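Aminopeptidase N family protein (Idiomarina loihiensis L2TR, PDB 4FGM) is a zinc-bound member of the M61 peptidase family that probably acts as an aminopeptidase, removing residues from the N-termini of peptides. Local coordinates at residues A[262-265]-A[266-269]. Sequence-based numbering, arbitrary orientation.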
# COMPACT_ATOMS: atom_id res chain seq x y z
N ASP A 262 15.63 -10.15 -5.29
CA ASP A 262 14.64 -9.10 -5.48
C ASP A 262 13.28 -9.36 -4.85
O ASP A 262 12.63 -8.44 -4.35
CB ASP A 262 14.47 -8.82 -6.98
CG ASP A 262 15.73 -8.27 -7.61
OD1 ASP A 262 16.84 -8.59 -7.12
OD2 ASP A 262 15.63 -7.51 -8.61
N ASN A 263 12.84 -10.61 -4.87
CA ASN A 263 11.53 -10.95 -4.31
C ASN A 263 11.49 -10.81 -2.80
O ASN A 263 10.56 -10.20 -2.26
CB ASN A 263 11.12 -12.36 -4.72
CG ASN A 263 11.01 -12.50 -6.22
OD1 ASN A 263 10.43 -11.65 -6.89
ND2 ASN A 263 11.57 -13.57 -6.75
N TYR A 264 12.48 -11.37 -2.11
CA TYR A 264 12.52 -11.28 -0.66
C TYR A 264 12.68 -9.81 -0.27
O TYR A 264 12.10 -9.36 0.73
CB TYR A 264 13.68 -12.11 -0.11
CG TYR A 264 13.86 -12.02 1.40
CD1 TYR A 264 12.75 -12.02 2.25
CD2 TYR A 264 15.13 -11.97 1.97
CE1 TYR A 264 12.91 -11.97 3.64
CE2 TYR A 264 15.31 -11.93 3.35
CZ TYR A 264 14.19 -11.92 4.18
OH TYR A 264 14.35 -11.87 5.55
N GLN A 265 13.43 -9.06 -1.06
CA GLN A 265 13.64 -7.64 -0.82
C GLN A 265 12.31 -6.89 -0.88
O GLN A 265 12.06 -5.98 -0.08
CB GLN A 265 14.63 -7.08 -1.85
CG GLN A 265 14.66 -5.56 -1.97
CD GLN A 265 14.05 -5.07 -3.27
OE1 GLN A 265 12.89 -4.65 -3.31
NE2 GLN A 265 14.82 -5.15 -4.35
N THR A 266 11.46 -7.26 -1.83
CA THR A 266 10.16 -6.63 -1.97
C THR A 266 9.33 -6.86 -0.70
O THR A 266 8.62 -5.96 -0.25
CB THR A 266 9.41 -7.20 -3.19
OG1 THR A 266 10.08 -6.78 -4.38
CG2 THR A 266 7.98 -6.69 -3.23
N PHE A 267 9.44 -8.05 -0.12
CA PHE A 267 8.71 -8.37 1.10
C PHE A 267 9.22 -7.54 2.27
O PHE A 267 8.44 -6.96 3.02
CB PHE A 267 8.84 -9.86 1.44
CG PHE A 267 8.17 -10.24 2.73
CD1 PHE A 267 6.79 -10.23 2.84
CD2 PHE A 267 8.93 -10.58 3.84
CE1 PHE A 267 6.16 -10.55 4.06
CE2 PHE A 267 8.33 -10.90 5.06
CZ PHE A 267 6.94 -10.89 5.17
N LEU A 268 10.54 -7.49 2.42
CA LEU A 268 11.13 -6.71 3.51
C LEU A 268 10.78 -5.24 3.36
O LEU A 268 10.55 -4.54 4.34
CB LEU A 268 12.65 -6.88 3.53
CG LEU A 268 13.10 -8.29 3.94
CD1 LEU A 268 14.61 -8.34 4.01
CD2 LEU A 268 12.50 -8.64 5.28
N SER A 269 10.71 -4.78 2.11
CA SER A 269 10.37 -3.40 1.85
C SER A 269 8.91 -3.15 2.24
O SER A 269 8.58 -2.09 2.78
CB SER A 269 10.60 -3.09 0.37
OG SER A 269 10.36 -1.72 0.11
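The first two turns of helix 262-277, whose later part carries the zinc ligands His-273 and His-277 of the HExxH motif, bring Leu-268 against the ring of Tyr-264, one turn earlier. Leu-268 CD1 lies over one face of the ring in a CH-pi contact, 3.9 Å from its centroid and displaced toward the rim, nearest CZ. Tyr-264 holds CG anti to its own N (chi1 177°), which places the ring beside the carbonyl carbon, leaning toward the next turn, where the Leu-268 CG and methyls meet it; tyrosine suits this buried flank because its flat apolar ring packs against leucine while its OH hydrogen-bonds to Asp-203. Tyr-264 CE1 lies 4.2 Å from Phe-267 CD2, at the edge of the Phe-267 ring. Helical i to i+4 bonds join the turns, among them Leu-268 N to Tyr-264 O at 3.0 Å. Asp-262 O accepts twice, from Thr-266 N and, also at 3.0 Å, from Thr-266 OG1, the two donors arriving from opposite faces of the carbonyl plane. Threonine's hydroxyl, set beside its backbone N (chi1 -69°), can thus be satisfied within the helix. Tyr-264, Phe-267 and Leu-268 pack on helix 197-215, Gln-265 rests against helix 326-342, and Ser-269, small and polar, hydrogen-bonds through OG to Asp-315 of helix 308-320.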